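Local atomic coordinates of major capsid protein (Paramecium bursaria Chlorella virus 1, PDB entry 5TIP), a protein that self-assembles as trimers into the large icosahedral capsid of a chlorella virus, forming the bulk of its glycosylated shell. Residues G330-I342 against T346-P359. Sequence-based numbering, arbitrary orientation.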
loop_
_atom_site.group_PDB
_atom_site.type_symbol
_atom_site.label_atom_id
_atom_site.label_comp_id
_atom_site.label_asym_id
_atom_site.label_seq_id
_atom_site.Cartn_x
_atom_site.Cartn_y
_atom_site.Cartn_z
ATOM N N GLY A 330 -23.229 10.001 -8.423
ATOM C CA GLY A 330 -22.784 9.555 -7.115
ATOM C C GLY A 330 -21.534 8.703 -7.173
ATOM O O GLY A 330 -20.712 8.737 -6.254
ATOM N N SER A 331 -21.367 7.933 -8.251
ATOM C CA SER A 331 -20.173 7.113 -8.410
ATOM C C SER A 331 -18.917 7.952 -8.606
ATOM O O SER A 331 -17.813 7.461 -8.349
ATOM C CB SER A 331 -20.352 6.151 -9.583
ATOM O OG SER A 331 -20.766 6.843 -10.747
ATOM N N TYR A 332 -19.061 9.200 -9.058
ATOM C CA TYR A 332 -17.903 10.079 -9.185
ATOM C C TYR A 332 -17.313 10.405 -7.820
ATOM O O TYR A 332 -16.090 10.373 -7.640
ATOM C CB TYR A 332 -18.294 11.361 -9.921
ATOM C CG TYR A 332 -17.292 12.485 -9.774
ATOM C CD1 TYR A 332 -16.153 12.536 -10.567
ATOM C CD2 TYR A 332 -17.486 13.500 -8.845
ATOM C CE1 TYR A 332 -15.236 13.562 -10.436
ATOM C CE2 TYR A 332 -16.573 14.529 -8.708
ATOM C CZ TYR A 332 -15.452 14.553 -9.506
ATOM O OH TYR A 332 -14.543 15.576 -9.372
ATOM N N PHE A 333 -18.167 10.728 -6.847
ATOM C CA PHE A 333 -17.688 11.067 -5.513
ATOM C C PHE A 333 -17.228 9.840 -4.737
ATOM O O PHE A 333 -16.528 9.985 -3.730
ATOM C CB PHE A 333 -18.787 11.787 -4.731
ATOM C CG PHE A 333 -19.335 12.998 -5.429
ATOM C CD1 PHE A 333 -18.706 14.226 -5.317
ATOM C CD2 PHE A 333 -20.488 12.910 -6.190
ATOM C CE1 PHE A 333 -19.214 15.341 -5.958
ATOM C CE2 PHE A 333 -21.000 14.021 -6.831
ATOM C CZ PHE A 333 -20.363 15.238 -6.715
ATOM N N ASN A 334 -17.609 8.641 -5.177
ATOM C CA ASN A 334 -17.219 7.411 -4.502
ATOM C C ASN A 334 -15.973 6.778 -5.104
ATOM O O ASN A 334 -15.191 6.152 -4.377
ATOM C CB ASN A 334 -18.376 6.408 -4.543
ATOM C CG ASN A 334 -18.022 5.077 -3.907
ATOM O OD1 ASN A 334 -17.810 4.081 -4.600
ATOM N ND2 ASN A 334 -17.966 5.051 -2.581
ATOM N N LYS A 335 -15.767 6.928 -6.410
ATOM C CA LYS A 335 -14.642 6.321 -7.108
ATOM C C LYS A 335 -13.580 7.325 -7.528
ATOM O O LYS A 335 -12.393 7.119 -7.258
ATOM C CB LYS A 335 -15.156 5.575 -8.346
ATOM C CG LYS A 335 -16.048 4.393 -8.033
ATOM C CD LYS A 335 -16.507 3.720 -9.309
ATOM C CE LYS A 335 -17.367 2.511 -9.012
ATOM N NZ LYS A 335 -18.316 2.250 -10.126
ATOM N N VAL A 336 -13.979 8.417 -8.182
ATOM C CA VAL A 336 -13.016 9.293 -8.844
ATOM C C VAL A 336 -12.378 10.254 -7.853
ATOM O O VAL A 336 -11.155 10.435 -7.846
ATOM C CB VAL A 336 -13.692 10.045 -9.999
ATOM C CG1 VAL A 336 -12.687 10.939 -10.710
ATOM C CG2 VAL A 336 -14.306 9.061 -10.956
ATOM N N GLN A 337 -13.194 10.905 -7.025
ATOM C CA GLN A 337 -12.638 11.786 -6.000
ATOM C C GLN A 337 -11.661 11.057 -5.088
ATOM O O GLN A 337 -10.589 11.616 -4.799
ATOM C CB GLN A 337 -13.772 12.443 -5.208
ATOM C CG GLN A 337 -14.383 13.651 -5.889
ATOM C CD GLN A 337 -13.522 14.886 -5.753
ATOM O OE1 GLN A 337 -12.828 15.066 -4.752
ATOM N NE2 GLN A 337 -13.564 15.750 -6.759
ATOM N N PRO A 338 -11.947 9.844 -4.598
ATOM C CA PRO A 338 -10.903 9.124 -3.849
ATOM C C PRO A 338 -9.725 8.702 -4.712
ATOM O O PRO A 338 -8.583 8.724 -4.237
ATOM C CB PRO A 338 -11.658 7.916 -3.277
ATOM C CG PRO A 338 -13.083 8.337 -3.252
ATOM C CD PRO A 338 -13.249 9.163 -4.484
ATOM N N TYR A 339 -9.962 8.319 -5.972
ATOM C CA TYR A 339 -8.852 7.934 -6.841
ATOM C C TYR A 339 -7.888 9.094 -7.056
ATOM O O TYR A 339 -6.666 8.902 -7.056
ATOM C CB TYR A 339 -9.378 7.430 -8.188
ATOM C CG TYR A 339 -8.288 7.122 -9.198
ATOM C CD1 TYR A 339 -7.674 5.877 -9.233
ATOM C CD2 TYR A 339 -7.872 8.080 -10.115
ATOM C CE1 TYR A 339 -6.675 5.596 -10.151
ATOM C CE2 TYR A 339 -6.875 7.809 -11.033
ATOM C CZ TYR A 339 -6.281 6.565 -11.048
ATOM O OH TYR A 339 -5.289 6.291 -11.963
ATOM N N GLN A 340 -8.417 10.305 -7.230
ATOM C CA GLN A 340 -7.583 11.451 -7.565
ATOM C C GLN A 340 -6.852 12.039 -6.366
ATOM O O GLN A 340 -5.835 12.713 -6.554
ATOM C CB GLN A 340 -8.429 12.542 -8.226
ATOM C CG GLN A 340 -8.921 12.187 -9.618
ATOM C CD GLN A 340 -9.773 13.280 -10.229
ATOM O OE1 GLN A 340 -10.325 14.124 -9.521
ATOM N NE2 GLN A 340 -9.885 13.272 -11.551
ATOM N N SER A 341 -7.329 11.799 -5.144
ATOM C CA SER A 341 -6.793 12.492 -3.982
ATOM C C SER A 341 -6.371 11.589 -2.830
ATOM O O SER A 341 -5.679 12.070 -1.928
ATOM C CB SER A 341 -7.814 13.513 -3.456
ATOM O OG SER A 341 -9.005 12.872 -3.030
ATOM N N ILE A 342 -6.747 10.310 -2.828
ATOM C CA ILE A 342 -6.430 9.393 -1.739
ATOM C C ILE A 342 -5.570 8.230 -2.219
ATOM O O ILE A 342 -4.489 7.978 -1.679
ATOM C CB ILE A 342 -7.713 8.874 -1.047
ATOM C CG1 ILE A 342 -8.491 10.032 -0.421
ATOM C CG2 ILE A 342 -7.364 7.841 0.010
ATOM C CD1 ILE A 342 -9.783 9.607 0.246
ATOM N N THR A 346 -12.831 2.943 -1.852
ATOM C CA THR A 346 -13.874 3.343 -0.930
ATOM C C THR A 346 -15.138 2.543 -1.206
ATOM O O THR A 346 -15.597 2.500 -2.357
ATOM C CB THR A 346 -14.170 4.846 -1.052
ATOM O OG1 THR A 346 -13.015 5.592 -0.651
ATOM C CG2 THR A 346 -15.342 5.233 -0.168
ATOM N N PRO A 347 -15.722 1.898 -0.199
ATOM C CA PRO A 347 -16.952 1.135 -0.431
ATOM C C PRO A 347 -18.093 2.044 -0.858
ATOM O O PRO A 347 -18.110 3.241 -0.562
ATOM C CB PRO A 347 -17.230 0.487 0.931
ATOM C CG PRO A 347 -16.518 1.358 1.914
ATOM C CD PRO A 347 -15.286 1.835 1.207
ATOM N N ALA A 348 -19.045 1.458 -1.578
ATOM C CA ALA A 348 -20.194 2.213 -2.052
ATOM C C ALA A 348 -20.972 2.794 -0.879
ATOM O O ALA A 348 -21.032 2.211 0.207
ATOM C CB ALA A 348 -21.102 1.326 -2.904
ATOM N N GLY A 349 -21.573 3.960 -1.106
ATOM C CA GLY A 349 -22.336 4.638 -0.085
ATOM C C GLY A 349 -21.573 5.679 0.700
ATOM O O GLY A 349 -22.184 6.397 1.501
ATOM N N VAL A 350 -20.262 5.787 0.500
ATOM C CA VAL A 350 -19.437 6.808 1.133
ATOM C C VAL A 350 -18.916 7.727 0.039
ATOM O O VAL A 350 -18.365 7.258 -0.964
ATOM C CB VAL A 350 -18.279 6.189 1.933
ATOM C CG1 VAL A 350 -17.477 7.276 2.627
ATOM C CG2 VAL A 350 -18.807 5.188 2.944
ATOM N N TYR A 351 -19.092 9.032 0.229
ATOM C CA TYR A 351 -18.798 10.009 -0.807
ATOM C C TYR A 351 -17.850 11.071 -0.271
ATOM O O TYR A 351 -17.815 11.350 0.930
ATOM C CB TYR A 351 -20.080 10.659 -1.332
ATOM C CG TYR A 351 -21.136 9.657 -1.739
ATOM C CD1 TYR A 351 -21.157 9.127 -3.022
ATOM C CD2 TYR A 351 -22.104 9.233 -0.839
ATOM C CE1 TYR A 351 -22.116 8.208 -3.398
ATOM C CE2 TYR A 351 -23.066 8.313 -1.206
ATOM C CZ TYR A 351 -23.066 7.805 -2.486
ATOM O OH TYR A 351 -24.023 6.891 -2.858
ATOM N N LEU A 352 -17.083 11.663 -1.184
ATOM C CA LEU A 352 -16.056 12.631 -0.837
ATOM C C LEU A 352 -16.005 13.730 -1.885
ATOM O O LEU A 352 -16.136 13.463 -3.083
ATOM C CB LEU A 352 -14.680 11.956 -0.732
ATOM C CG LEU A 352 -13.443 12.854 -0.630
ATOM C CD1 LEU A 352 -13.288 13.408 0.779
ATOM C CD2 LEU A 352 -12.194 12.103 -1.063
ATOM N N TYR A 353 -15.821 14.965 -1.429
ATOM C CA TYR A 353 -15.397 16.060 -2.291
ATOM C C TYR A 353 -14.267 16.794 -1.593
ATOM O O TYR A 353 -14.457 17.335 -0.499
ATOM C CB TYR A 353 -16.540 17.024 -2.616
ATOM C CG TYR A 353 -16.112 18.088 -3.601
ATOM C CD1 TYR A 353 -15.986 17.796 -4.953
ATOM C CD2 TYR A 353 -15.810 19.377 -3.178
ATOM C CE1 TYR A 353 -15.582 18.758 -5.857
ATOM C CE2 TYR A 353 -15.406 20.347 -4.076
ATOM C CZ TYR A 353 -15.295 20.031 -5.414
ATOM O OH TYR A 353 -14.894 20.992 -6.315
ATOM N N SER A 354 -13.099 16.815 -2.223
ATOM C CA SER A 354 -11.898 17.372 -1.620
ATOM C C SER A 354 -11.621 18.759 -2.180
ATOM O O SER A 354 -11.630 18.959 -3.399
ATOM C CB SER A 354 -10.698 16.455 -1.867
ATOM O OG SER A 354 -9.516 17.010 -1.320
ATOM N N PHE A 355 -11.383 19.714 -1.284
ATOM C CA PHE A 355 -10.839 21.006 -1.672
ATOM C C PHE A 355 -9.319 21.008 -1.662
ATOM O O PHE A 355 -8.710 22.001 -2.069
ATOM C CB PHE A 355 -11.347 22.107 -0.734
ATOM C CG PHE A 355 -12.839 22.125 -0.573
ATOM C CD1 PHE A 355 -13.655 22.631 -1.569
ATOM C CD2 PHE A 355 -13.423 21.640 0.585
ATOM C CE1 PHE A 355 -15.026 22.644 -1.416
ATOM C CE2 PHE A 355 -14.790 21.653 0.745
ATOM C CZ PHE A 355 -15.594 22.154 -0.256
ATOM N N ALA A 356 -8.704 19.915 -1.220
ATOM C CA ALA A 356 -7.264 19.804 -1.069
ATOM C C ALA A 356 -6.704 18.815 -2.078
ATOM O O ALA A 356 -7.391 17.887 -2.514
ATOM C CB ALA A 356 -6.891 19.353 0.346
ATOM N N LEU A 357 -5.437 19.022 -2.440
ATOM C CA LEU A 357 -4.766 18.088 -3.335
ATOM C C LEU A 357 -4.437 16.779 -2.629
ATOM O O LEU A 357 -4.472 15.715 -3.254
ATOM C CB LEU A 357 -3.495 18.726 -3.895
ATOM C CG LEU A 357 -3.694 19.978 -4.753
ATOM C CD1 LEU A 357 -2.371 20.694 -4.959
ATOM C CD2 LEU A 357 -4.324 19.623 -6.088
ATOM N N LYS A 358 -4.128 16.837 -1.335
ATOM C CA LYS A 358 -3.820 15.655 -0.530
ATOM C C LYS A 358 -4.594 15.753 0.777
ATOM O O LYS A 358 -4.051 16.180 1.805
ATOM C CB LYS A 358 -2.318 15.533 -0.274
ATOM C CG LYS A 358 -1.476 15.394 -1.533
ATOM C CD LYS A 358 0.005 15.242 -1.209
ATOM C CE LYS A 358 0.352 13.816 -0.791
ATOM N NZ LYS A 358 -0.106 13.458 0.582
ATOM N N PRO A 359 -5.872 15.364 0.774
ATOM C CA PRO A 359 -6.679 15.499 1.998
ATOM C C PRO A 359 -6.194 14.638 3.152
ATOM O O PRO A 359 -6.432 14.991 4.314
ATOM C CB PRO A 359 -8.083 15.081 1.536
ATOM C CG PRO A 359 -7.846 14.214 0.348
ATOM C CD PRO A 359 -6.646 14.792 -0.339
HETATM O O HOH W 1 -13.169 4.557 -4.200
HETATM O O HOH W 2 -11.532 17.914 -6.040
HETATM O O HOH W 3 -5.372 15.648 -6.150
#
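Phe333 meets Leu352 O with the edge of its ring, in the ring plane (CD1 to O 3.5 Å), while Tyr332 CD2 lies over the centre of one face. Tyr351 likewise presents an edge, its CE1 3.2 Å from Gly330 O in the ring plane. The Gln337 amide lies obliquely against the Tyr353 ring, their planes 38° apart.

Two amide side chains fasten helix 330-341 to strand 350-354. Asn334, with CG anti to the backbone N (chi1 178°), extends ND2 into the type II turn Pro347-Val350. ND2 donates almost straight to Val350 O at 2.8 Å (N-H...O 173°), in both the carbonyl and the amide plane; its second bond, to Pro347 O at 2.7 Å, is more bent and approaches from above that carbonyl plane. OD1 is held by Arg130 of the second subunit. Gln337 bends at chi2, which brings OE1 to Ser354 N (3.1 Å), while NE2 donates to Tyr332 OH, almost in the amide plane, and to a water that also reaches Ser354 O. Both amide rotations are thus fixed. Between them Leu352 N donates to Phe333 O at 3.1 Å.

Farther along, Leu352 CD2 packs on Ile342 CD1 (3.7 Å), and Pro359 CD abuts Ser341 CB.

Helix 330-341 follows strand 322-329, which pairs with 312-319, and leads into strand 350-354, which pairs antiparallel with 257-266 of another sheet. It thus connects two sheets of the C-terminal domain, and Phe333 and Tyr353 pack on strand 312-319, consistent with the second jelly roll of the double jelly-roll capsid fold, beside a trimer interface.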